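Retinol dehydratase (Spodoptera frugiperda, PDB 1FMJ) probably converts retinol to anhydroretinol by dehydration, using a sulfotransferase-type fold that binds retinol and adenosine-3'-5'-diphosphate. Local coordinates at residues Y35-P40 against R219-L224; R47-D52 against D107-Y112; K179-A184 against L244-E249. All blocks are in the same frame, centred on the assembly; numbering follows the deposited sequence.

Contact 1: residues Y35-P40 against R219-L224; sequences YVKLGP and RGLYTL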
loop_
_atom_site.group_PDB
_atom_site.type_symbol
_atom_site.label_atom_id
_atom_site.label_comp_id
_atom_site.label_asym_id
_atom_site.label_seq_id
_atom_site.Cartn_x
_atom_site.Cartn_y
_atom_site.Cartn_z
ATOM N N TYR A 35 2.604 -14.702 -9.127
ATOM C CA TYR A 35 3.652 -13.676 -9.177
ATOM C C TYR A 35 4.775 -13.973 -10.182
ATOM O O TYR A 35 4.838 -15.046 -10.786
ATOM C CB TYR A 35 4.337 -13.523 -7.814
ATOM C CG TYR A 35 3.476 -13.121 -6.637
ATOM C CD1 TYR A 35 2.934 -14.081 -5.787
ATOM C CD2 TYR A 35 3.294 -11.777 -6.312
ATOM C CE1 TYR A 35 2.249 -13.719 -4.638
ATOM C CE2 TYR A 35 2.604 -11.403 -5.159
ATOM C CZ TYR A 35 2.090 -12.380 -4.328
ATOM O OH TYR A 35 1.440 -12.027 -3.176
ATOM N N VAL A 36 5.658 -12.987 -10.327
ATOM C CA VAL A 36 6.858 -13.058 -11.154
ATOM C C VAL A 36 7.774 -11.990 -10.575
ATOM O O VAL A 36 7.301 -10.967 -10.069
ATOM C CB VAL A 36 6.614 -12.731 -12.651
ATOM C CG1 VAL A 36 5.663 -13.747 -13.267
ATOM C CG2 VAL A 36 6.095 -11.310 -12.803
ATOM N N LYS A 37 9.077 -12.246 -10.612
ATOM C CA LYS A 37 10.071 -11.307 -10.108
ATOM C C LYS A 37 10.258 -10.242 -11.188
ATOM O O LYS A 37 10.292 -10.567 -12.376
ATOM C CB LYS A 37 11.397 -12.032 -9.868
ATOM C CG LYS A 37 11.919 -12.000 -8.431
ATOM C CD LYS A 37 11.101 -12.870 -7.501
ATOM C CE LYS A 37 11.815 -13.080 -6.163
ATOM N NZ LYS A 37 11.995 -11.818 -5.376
ATOM N N LEU A 38 10.390 -8.983 -10.792
ATOM C CA LEU A 38 10.545 -7.917 -11.779
ATOM C C LEU A 38 11.759 -7.033 -11.552
ATOM O O LEU A 38 11.952 -6.502 -10.466
ATOM C CB LEU A 38 9.285 -7.041 -11.814
ATOM C CG LEU A 38 9.279 -5.920 -12.858
ATOM C CD1 LEU A 38 9.580 -6.531 -14.227
ATOM C CD2 LEU A 38 7.936 -5.198 -12.870
ATOM N N GLY A 39 12.575 -6.873 -12.590
ATOM C CA GLY A 39 13.761 -6.038 -12.476
ATOM C C GLY A 39 14.933 -6.702 -11.771
ATOM O O GLY A 39 14.790 -7.784 -11.204
ATOM N N PRO A 40 16.116 -6.071 -11.788
ATOM C CA PRO A 40 17.312 -6.620 -11.141
ATOM C C PRO A 40 17.139 -6.847 -9.642
ATOM O O PRO A 40 17.865 -7.640 -9.044
ATOM C CB PRO A 40 18.384 -5.579 -11.457
ATOM C CG PRO A 40 17.588 -4.298 -11.549
ATOM C CD PRO A 40 16.390 -4.736 -12.352
ATOM N N ARG A 219 11.863 -12.730 3.180
ATOM C CA ARG A 219 12.700 -13.327 2.149
ATOM C C ARG A 219 12.415 -12.673 0.801
ATOM O O ARG A 219 12.922 -13.110 -0.234
ATOM C CB ARG A 219 12.464 -14.835 2.049
ATOM C CG ARG A 219 13.218 -15.658 3.084
ATOM C CD ARG A 219 13.323 -17.103 2.628
ATOM N NE ARG A 219 13.878 -17.194 1.275
ATOM C CZ ARG A 219 14.013 -18.326 0.584
ATOM N NH1 ARG A 219 13.638 -19.481 1.119
ATOM N NH2 ARG A 219 14.502 -18.299 -0.653
ATOM N N GLY A 220 11.612 -11.615 0.828
ATOM C CA GLY A 220 11.263 -10.916 -0.395
ATOM C C GLY A 220 10.365 -11.738 -1.300
ATOM O O GLY A 220 10.441 -11.633 -2.532
ATOM N N LEU A 221 9.508 -12.563 -0.701
ATOM C CA LEU A 221 8.602 -13.395 -1.487
ATOM C C LEU A 221 7.132 -13.008 -1.340
ATOM O O LEU A 221 6.236 -13.771 -1.702
ATOM C CB LEU A 221 8.817 -14.876 -1.151
ATOM C CG LEU A 221 10.149 -15.385 -1.724
ATOM C CD1 LEU A 221 10.417 -16.815 -1.296
ATOM C CD2 LEU A 221 10.110 -15.268 -3.245
ATOM N N TYR A 222 6.875 -11.834 -0.779
ATOM C CA TYR A 222 5.499 -11.376 -0.684
ATOM C C TYR A 222 5.353 -10.173 -1.600
ATOM O O TYR A 222 6.343 -9.628 -2.102
ATOM C CB TYR A 222 5.088 -11.003 0.744
ATOM C CG TYR A 222 3.592 -10.742 0.848
ATOM C CD1 TYR A 222 2.664 -11.742 0.542
ATOM C CD2 TYR A 222 3.111 -9.481 1.176
ATOM C CE1 TYR A 222 1.281 -11.475 0.558
ATOM C CE2 TYR A 222 1.749 -9.204 1.195
ATOM C CZ TYR A 222 0.839 -10.197 0.884
ATOM O OH TYR A 222 -0.500 -9.898 0.881
ATOM N N THR A 223 4.111 -9.776 -1.822
ATOM C CA THR A 223 3.770 -8.666 -2.706
ATOM C C THR A 223 4.612 -7.394 -2.556
ATOM O O THR A 223 4.704 -6.803 -1.484
ATOM C CB THR A 223 2.270 -8.310 -2.552
ATOM O OG1 THR A 223 1.491 -9.514 -2.660
ATOM C CG2 THR A 223 1.830 -7.331 -3.645
ATOM N N LEU A 224 5.219 -7.003 -3.672
ATOM C CA LEU A 224 6.063 -5.821 -3.799
ATOM C C LEU A 224 7.322 -5.710 -2.945
ATOM O O LEU A 224 7.900 -4.628 -2.830
ATOM C CB LEU A 224 5.205 -4.551 -3.690
ATOM C CG LEU A 224 4.283 -4.380 -4.913
ATOM C CD1 LEU A 224 3.410 -3.165 -4.746
ATOM C CD2 LEU A 224 5.121 -4.249 -6.194
HETATM O O HOH W 1 13.279 -13.152 -2.982
#
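Tyr35 OH and Thr223 OG1 lie 2.6 Å apart, a short hydrogen bond in which either hydroxyl could be the donor. OG1 sits at the edge of the Tyr35 ring, near its plane, and the two side chains cross at about a right angle. The same OG1 stands 3.6 Å above the centre of the Tyr222 ring, so it lies at the edge of one ring and over the face of another. A phenylalanine in place of Tyr35 would probably leave Thr223 OG1 without this partner in a buried setting. The second link is polar too: Lys37 NZ donates to Gly220 O at 3.2 Å, with the donor tilted 23° from the carbonyl plane. A bend at chi4 (64°) turns NZ to this carbonyl. Water 1 accepts from Lys37 NZ and donates to Arg219 O, giving the ammonium a second route to the loop, while Gly42 O takes a further bond from it. Lys37 CE passes 4.0 Å from Leu221 CD2. Tyr35 also stacks on Tyr46, which probably helps to fix the phenol. Strand 35-38, the middle strand of a small antiparallel sheet between 13-14 and 43-46, thus meets the loop joining helices 210-218 and 227-235.

Contact 2: residues R47-D52 against D107-Y112; sequences RPYLKD and DGFMIY
Pro48, Tyr49 and Phe109 bring together two short 3-10 turns, one at 47-49 and the other within 109-111, in a buried contact that includes a Met-aromatic pair. The backbones come close, with Tyr49 CA and Met110 CA 4.8 Å apart. The Phe109 ring reaches toward residues 47-52 and meets a different group at each of several atoms. Its CZ lies 3.8 Å from Tyr49 CD1, where the two side chains cross obliquely. Asp52 CB approaches the same Phe109 CZ, and the carboxylate plane is turned 77° from the ring; the polar end of Asp52 is bonded to Ser147. At the ring edge, Phe109 CE1 faces Pro48 O, while the Lys51 and Phe109 side chains slide past each other in opposite directions, with Lys51 CE 4.1 Å from Phe109 CD1. Met110 CB covers one face of the Phe109 ring over its centre.

Met110 approaches the Tyr49 ring through its sulfur. Its SD is 5.0 Å from the centroid of that ring and 54° off the ring normal, an oblique approach, and its CB packs 3.9 Å from Tyr49 CB. Helix 53-57 adds Ile56 against both Tyr49 and Phe109. The contact borders the retinol pocket through Tyr112, whose side chain touches retinol while its backbone O faces Pro48. There Pro48 CB rests 3.4 Å from Tyr112 O, and water 2 accepts from Lys51 NZ at 3.1 Å and lies 2.9 Å from Tyr112 O, to which it can donate, though other acceptors compete for its protons.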
loop_
_atom_site.group_PDB
_atom_site.type_symbol
_atom_site.label_atom_id
_atom_site.label_comp_id
_atom_site.label_asym_id
_atom_site.label_seq_id
_atom_site.Cartn_x
_atom_site.Cartn_y
_atom_site.Cartn_z
ATOM N N ARG A 47 1.401 -11.204 -11.628
ATOM C CA ARG A 47 1.574 -11.363 -13.068
ATOM C C ARG A 47 0.837 -10.340 -13.942
ATOM O O ARG A 47 1.423 -9.780 -14.861
ATOM C CB ARG A 47 1.194 -12.786 -13.490
ATOM C CG ARG A 47 1.752 -13.177 -14.844
ATOM C CD ARG A 47 1.345 -14.593 -15.240
ATOM N NE ARG A 47 2.108 -15.054 -16.396
ATOM C CZ ARG A 47 3.406 -15.347 -16.365
ATOM N NH1 ARG A 47 4.088 -15.232 -15.235
ATOM N NH2 ARG A 47 4.024 -15.751 -17.469
ATOM N N PRO A 48 -0.456 -10.090 -13.674
ATOM C CA PRO A 48 -1.216 -9.119 -14.468
ATOM C C PRO A 48 -0.561 -7.739 -14.549
ATOM O O PRO A 48 -0.977 -6.886 -15.339
ATOM C CB PRO A 48 -2.559 -9.068 -13.744
ATOM C CG PRO A 48 -2.720 -10.455 -13.274
ATOM C CD PRO A 48 -1.345 -10.776 -12.719
ATOM N N TYR A 49 0.457 -7.510 -13.730
ATOM C CA TYR A 49 1.128 -6.218 -13.743
ATOM C C TYR A 49 1.861 -5.978 -15.055
ATOM O O TYR A 49 1.855 -4.865 -15.589
ATOM C CB TYR A 49 2.132 -6.112 -12.595
ATOM C CG TYR A 49 2.764 -4.749 -12.525
ATOM C CD1 TYR A 49 2.048 -3.654 -12.042
ATOM C CD2 TYR A 49 4.049 -4.526 -13.019
ATOM C CE1 TYR A 49 2.587 -2.372 -12.057
ATOM C CE2 TYR A 49 4.605 -3.232 -13.038
ATOM C CZ TYR A 49 3.865 -2.166 -12.560
ATOM O OH TYR A 49 4.380 -0.884 -12.615
ATOM N N LEU A 50 2.477 -7.033 -15.578
ATOM C CA LEU A 50 3.260 -6.954 -16.804
ATOM C C LEU A 50 2.564 -6.359 -18.026
ATOM O O LEU A 50 3.230 -5.861 -18.929
ATOM C CB LEU A 50 3.813 -8.342 -17.150
ATOM C CG LEU A 50 4.758 -8.994 -16.133
ATOM C CD1 LEU A 50 5.034 -10.437 -16.535
ATOM C CD2 LEU A 50 6.057 -8.214 -16.047
ATOM N N LYS A 51 1.237 -6.409 -18.080
ATOM C CA LYS A 51 0.534 -5.845 -19.230
ATOM C C LYS A 51 0.507 -4.310 -19.195
ATOM O O LYS A 51 0.227 -3.664 -20.203
ATOM C CB LYS A 51 -0.898 -6.399 -19.299
ATOM C CG LYS A 51 -1.755 -6.066 -18.088
ATOM C CD LYS A 51 -3.098 -6.796 -18.087
ATOM C CE LYS A 51 -3.921 -6.392 -16.862
ATOM N NZ LYS A 51 -5.205 -7.137 -16.735
ATOM N N ASP A 52 0.827 -3.722 -18.044
ATOM C CA ASP A 52 0.796 -2.264 -17.912
ATOM C C ASP A 52 2.097 -1.669 -17.358
ATOM O O ASP A 52 2.183 -0.460 -17.130
ATOM C CB ASP A 52 -0.393 -1.885 -17.019
ATOM C CG ASP A 52 -0.757 -0.408 -17.098
ATOM O OD1 ASP A 52 -0.783 0.147 -18.211
ATOM O OD2 ASP A 52 -1.048 0.195 -16.046
ATOM N N ASP A 107 -1.527 0.778 -8.757
ATOM C CA ASP A 107 -1.241 -0.643 -8.889
ATOM C C ASP A 107 -2.325 -1.593 -8.368
ATOM O O ASP A 107 -2.096 -2.791 -8.248
ATOM C CB ASP A 107 0.122 -0.969 -8.246
ATOM C CG ASP A 107 0.282 -0.396 -6.841
ATOM O OD1 ASP A 107 0.021 0.808 -6.636
ATOM O OD2 ASP A 107 0.702 -1.152 -5.941
ATOM N N GLY A 108 -3.509 -1.066 -8.074
ATOM C CA GLY A 108 -4.580 -1.917 -7.580
ATOM C C GLY A 108 -5.020 -3.020 -8.538
ATOM O O GLY A 108 -5.296 -4.153 -8.135
ATOM N N PHE A 109 -5.079 -2.699 -9.822
ATOM C CA PHE A 109 -5.520 -3.666 -10.818
ATOM C C PHE A 109 -4.750 -4.976 -10.839
ATOM O O PHE A 109 -5.343 -6.032 -11.020
ATOM C CB PHE A 109 -5.425 -3.050 -12.203
ATOM C CG PHE A 109 -4.023 -2.961 -12.715
ATOM C CD1 PHE A 109 -3.522 -3.930 -13.577
ATOM C CD2 PHE A 109 -3.186 -1.936 -12.298
ATOM C CE1 PHE A 109 -2.206 -3.878 -14.014
ATOM C CE2 PHE A 109 -1.865 -1.878 -12.730
ATOM C CZ PHE A 109 -1.377 -2.854 -13.591
ATOM N N MET A 110 -3.434 -4.911 -10.647
ATOM C CA MET A 110 -2.592 -6.111 -10.746
ATOM C C MET A 110 -2.994 -7.357 -9.959
ATOM O O MET A 110 -2.628 -8.474 -10.339
ATOM C CB MET A 110 -1.129 -5.769 -10.426
ATOM C CG MET A 110 -0.749 -5.814 -8.948
ATOM S SD MET A 110 1.052 -5.802 -8.729
ATOM C CE MET A 110 1.205 -5.293 -6.992
ATOM N N ILE A 111 -3.750 -7.195 -8.881
ATOM C CA ILE A 111 -4.125 -8.363 -8.092
ATOM C C ILE A 111 -5.185 -9.197 -8.795
ATOM O O ILE A 111 -5.469 -10.324 -8.394
ATOM C CB ILE A 111 -4.640 -7.949 -6.690
ATOM C CG1 ILE A 111 -4.719 -9.172 -5.779
ATOM C CG2 ILE A 111 -5.991 -7.275 -6.804
ATOM C CD1 ILE A 111 -4.918 -8.824 -4.313
ATOM N N TYR A 112 -5.748 -8.652 -9.865
ATOM C CA TYR A 112 -6.797 -9.355 -10.604
ATOM C C TYR A 112 -6.378 -9.822 -11.989
ATOM O O TYR A 112 -5.835 -9.053 -12.767
ATOM C CB TYR A 112 -8.026 -8.455 -10.736
ATOM C CG TYR A 112 -9.182 -9.098 -11.482
ATOM C CD1 TYR A 112 -9.792 -10.254 -10.990
ATOM C CD2 TYR A 112 -9.685 -8.531 -12.658
ATOM C CE1 TYR A 112 -10.877 -10.831 -11.645
ATOM C CE2 TYR A 112 -10.770 -9.104 -13.326
ATOM C CZ TYR A 112 -11.360 -10.255 -12.812
ATOM O OH TYR A 112 -12.418 -10.845 -13.456
HETATM O O HOH W 2 -6.581 -6.505 -14.023
#

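Contact 3: residues K179-A184 against L244-E249; sequences KMVYLA and LFLFYE. With A3P (adenosine-3'-5'-diphosphate), chain G.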
loop_
_atom_site.group_PDB
_atom_site.type_symbol
_atom_site.label_atom_id
_atom_site.label_comp_id
_atom_site.label_asym_id
_atom_site.label_seq_id
_atom_site.Cartn_x
_atom_site.Cartn_y
_atom_site.Cartn_z
ATOM N N LYS A 179 4.548 15.846 -6.720
ATOM C CA LYS A 179 4.908 15.797 -5.317
ATOM C C LYS A 179 4.514 14.413 -4.811
ATOM O O LYS A 179 3.530 13.825 -5.271
ATOM C CB LYS A 179 4.183 16.893 -4.535
ATOM C CG LYS A 179 4.667 18.285 -4.905
ATOM C CD LYS A 179 4.007 19.367 -4.083
ATOM C CE LYS A 179 4.458 20.735 -4.561
ATOM N NZ LYS A 179 5.950 20.855 -4.543
ATOM N N MET A 180 5.291 13.888 -3.875
ATOM C CA MET A 180 5.035 12.565 -3.323
ATOM C C MET A 180 5.320 12.502 -1.835
ATOM O O MET A 180 6.293 13.086 -1.353
ATOM C CB MET A 180 5.901 11.519 -4.044
ATOM C CG MET A 180 5.922 10.126 -3.379
ATOM S SD MET A 180 6.884 8.875 -4.313
ATOM C CE MET A 180 5.810 8.653 -5.728
ATOM N N VAL A 181 4.447 11.808 -1.106
ATOM C CA VAL A 181 4.631 11.607 0.326
ATOM C C VAL A 181 4.787 10.103 0.460
ATOM O O VAL A 181 3.879 9.348 0.124
ATOM C CB VAL A 181 3.411 12.063 1.153
ATOM C CG1 VAL A 181 3.710 11.893 2.641
ATOM C CG2 VAL A 181 3.096 13.521 0.857
ATOM N N TYR A 182 5.944 9.665 0.933
ATOM C CA TYR A 182 6.190 8.247 1.076
ATOM C C TYR A 182 6.239 7.866 2.540
ATOM O O TYR A 182 6.956 8.478 3.340
ATOM C CB TYR A 182 7.502 7.872 0.395
ATOM C CG TYR A 182 7.850 6.407 0.484
ATOM C CD1 TYR A 182 7.612 5.549 -0.582
ATOM C CD2 TYR A 182 8.450 5.885 1.632
ATOM C CE1 TYR A 182 7.969 4.196 -0.519
ATOM C CE2 TYR A 182 8.806 4.543 1.710
ATOM C CZ TYR A 182 8.569 3.705 0.632
ATOM O OH TYR A 182 8.971 2.388 0.700
ATOM N N LEU A 183 5.467 6.847 2.884
ATOM C CA LEU A 183 5.410 6.362 4.253
ATOM C C LEU A 183 6.159 5.051 4.439
ATOM O O LEU A 183 6.079 4.148 3.595
ATOM C CB LEU A 183 3.957 6.177 4.688
ATOM C CG LEU A 183 3.334 7.308 5.518
ATOM C CD1 LEU A 183 4.065 7.431 6.847
ATOM C CD2 LEU A 183 3.395 8.620 4.745
ATOM N N ALA A 184 6.897 4.977 5.545
ATOM C CA ALA A 184 7.664 3.797 5.929
ATOM C C ALA A 184 7.240 3.464 7.353
ATOM O O ALA A 184 6.799 4.336 8.100
ATOM C CB ALA A 184 9.160 4.073 5.875
ATOM N N LEU A 244 8.504 13.767 0.410
ATOM C CA LEU A 244 8.362 13.882 1.854
ATOM C C LEU A 244 8.332 12.477 2.438
ATOM O O LEU A 244 7.315 11.784 2.356
ATOM C CB LEU A 244 7.073 14.630 2.224
ATOM C CG LEU A 244 6.758 14.676 3.726
ATOM C CD1 LEU A 244 7.854 15.432 4.455
ATOM C CD2 LEU A 244 5.409 15.341 3.968
ATOM N N PHE A 245 9.458 12.056 3.004
ATOM C CA PHE A 245 9.575 10.736 3.614
ATOM C C PHE A 245 9.124 10.854 5.067
ATOM O O PHE A 245 9.639 11.687 5.808
ATOM C CB PHE A 245 11.035 10.274 3.578
ATOM C CG PHE A 245 11.222 8.794 3.777
ATOM C CD1 PHE A 245 11.444 7.959 2.685
ATOM C CD2 PHE A 245 11.230 8.242 5.057
ATOM C CE1 PHE A 245 11.679 6.602 2.855
ATOM C CE2 PHE A 245 11.464 6.880 5.243
ATOM C CZ PHE A 245 11.692 6.055 4.139
ATOM N N LEU A 246 8.163 10.026 5.471
ATOM C CA LEU A 246 7.668 10.055 6.836
ATOM C C LEU A 246 7.624 8.649 7.412
ATOM O O LEU A 246 7.610 7.662 6.676
ATOM C CB LEU A 246 6.261 10.660 6.886
ATOM C CG LEU A 246 6.059 12.076 6.348
ATOM C CD1 LEU A 246 4.591 12.447 6.454
ATOM C CD2 LEU A 246 6.931 13.063 7.145
ATOM N N PHE A 247 7.605 8.564 8.737
ATOM C CA PHE A 247 7.535 7.279 9.414
ATOM C C PHE A 247 6.204 7.170 10.143
ATOM O O PHE A 247 5.800 8.087 10.856
ATOM C CB PHE A 247 8.678 7.118 10.420
ATOM C CG PHE A 247 10.024 6.908 9.784
ATOM C CD1 PHE A 247 10.917 7.959 9.655
ATOM C CD2 PHE A 247 10.396 5.653 9.318
ATOM C CE1 PHE A 247 12.166 7.766 9.071
ATOM C CE2 PHE A 247 11.640 5.452 8.732
ATOM C CZ PHE A 247 12.527 6.509 8.610
ATOM N N TYR A 248 5.529 6.040 9.963
ATOM C CA TYR A 248 4.236 5.805 10.592
ATOM C C TYR A 248 4.290 6.033 12.102
ATOM O O TYR A 248 3.340 6.530 12.700
ATOM C CB TYR A 248 3.784 4.379 10.299
ATOM C CG TYR A 248 2.573 3.938 11.087
ATOM C CD1 TYR A 248 1.297 4.418 10.785
ATOM C CD2 TYR A 248 2.706 3.047 12.143
ATOM C CE1 TYR A 248 0.182 4.008 11.522
ATOM C CE2 TYR A 248 1.607 2.635 12.880
ATOM C CZ TYR A 248 0.354 3.114 12.567
ATOM O OH TYR A 248 -0.724 2.673 13.298
ATOM N N GLU A 249 5.402 5.663 12.714
ATOM C CA GLU A 249 5.557 5.835 14.147
ATOM C C GLU A 249 5.428 7.304 14.569
ATOM O O GLU A 249 4.808 7.609 15.592
ATOM C CB GLU A 249 6.906 5.272 14.604
ATOM C CG GLU A 249 7.021 3.743 14.567
ATOM C CD GLU A 249 7.128 3.162 13.165
ATOM O OE1 GLU A 249 7.542 3.889 12.236
ATOM O OE2 GLU A 249 6.822 1.963 12.995
HETATM P P1 A3P G . -2.411 -2.054 11.789
HETATM O O1P A3P G . -2.710 -3.263 11.001
HETATM O O2P A3P G . -3.549 -1.677 12.655
HETATM O O3P A3P G . -1.208 -2.259 12.610
HETATM P P2 A3P G . -2.146 1.343 5.012
HETATM O O4P A3P G . -3.153 2.415 4.974
HETATM O O5P A3P G . -0.902 1.770 4.337
HETATM O O6P A3P G . -2.697 0.109 4.383
HETATM O "O5'" A3P G . -1.797 1.024 6.520
HETATM C "C5'" A3P G . -2.779 0.561 7.432
HETATM C "C4'" A3P G . -2.254 0.600 8.871
HETATM O "O4'" A3P G . -2.487 1.938 9.394
HETATM C "C3'" A3P G . -3.023 -0.340 9.801
HETATM O "O3'" A3P G . -2.106 -0.851 10.797
HETATM C "C2'" A3P G . -4.128 0.571 10.295
HETATM O "O2'" A3P G . -4.921 0.130 11.392
HETATM C "C1'" A3P G . -3.338 1.847 10.543
HETATM N N9 A3P G . -4.195 3.036 10.636
HETATM C C8 A3P G . -5.221 3.451 9.802
HETATM N N7 A3P G . -5.800 4.568 10.155
HETATM C C5 A3P G . -5.119 4.935 11.308
HETATM C C6 A3P G . -5.234 6.049 12.210
HETATM N N6 A3P G . -6.130 7.028 12.053
HETATM N N1 A3P G . -4.365 6.110 13.297
HETATM C C2 A3P G . -3.428 5.126 13.495
HETATM N N3 A3P G . -3.224 4.022 12.711
HETATM C C4 A3P G . -4.109 3.989 11.630
#
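Strands 179-184 and 244-247 run parallel, their axes approaching to 4.7 Å with 23° between directions. Four parallel bridges, from Val181 with Leu244 to Ala184 with Phe247, set the register. The hydrogen bonds switch between strands: Met180 O accepts from Leu244 N, Tyr182 pairs through N and O with Leu244 O and Leu246 N, and Ala184 N donates to Leu246 O. The ladder runs on into the start of helix 248-253, where Tyr248 N donates to Ala184 O at 2.8 Å with an N-H...O angle of 167°.

On one face, Val181 CG1 meets Leu244 CD2 and, at 4.0 Å, Leu246 CD1, while Leu183 CD1 packs 3.9 Å from Leu246 CB. Helix 255-265 covers Leu244 and Leu246 through Ile262. The other face is aromatic. Tyr182 and Phe245 lie side by side and point the same way, with CG anti to the backbone N in both. Their planes are 26° apart but slid, so the rings barely overlap, and the closest atoms are Tyr182 CD2 and Phe245 CE1 at 3.5 Å. Ala184 CB touches both Phe245 and Phe247, 3.7 Å from Phe245 CZ and 4.0 Å from Phe247 CD2. Helix 227-235 packs over Tyr182 and Phe245, and its His230 bonds to Tyr182 OH.

Beyond the strand end, Tyr248 OH donates to N3 of adenosine-3'-5'-diphosphate at 2.9 Å, with N3 near the plane of the phenol ring at its edge. Parallel strands whose C-terminal ends lead to a nucleotide are characteristic of the P-loop-like alpha/beta fold of sulfotransferases.

Contacts 1 and 2 are neighbours, their centres 13 Å apart, and share a packed boundary: Leu224 CD1 lies 3.8 Å from Met110 CE, and Leu38 CD2 lies 3.9 Å from Tyr49 CE2. Contact 3 stands apart, its centre 22 Å from that of contact 1 and 24 Å from that of contact 2, on the opposite side of the chain's centre from contact 2. The ligands give a common reference. In contact 2 the side chain of Tyr112 is about 4 Å from retinol, whereas the side chain of Thr223 in contact 1 is about 8 Å from it. Contact 3 touches the nucleotide through Tyr248, one of several residues bonded to it, and the side chain of Tyr222 in contact 1 lies about 11 Å from that nucleotide.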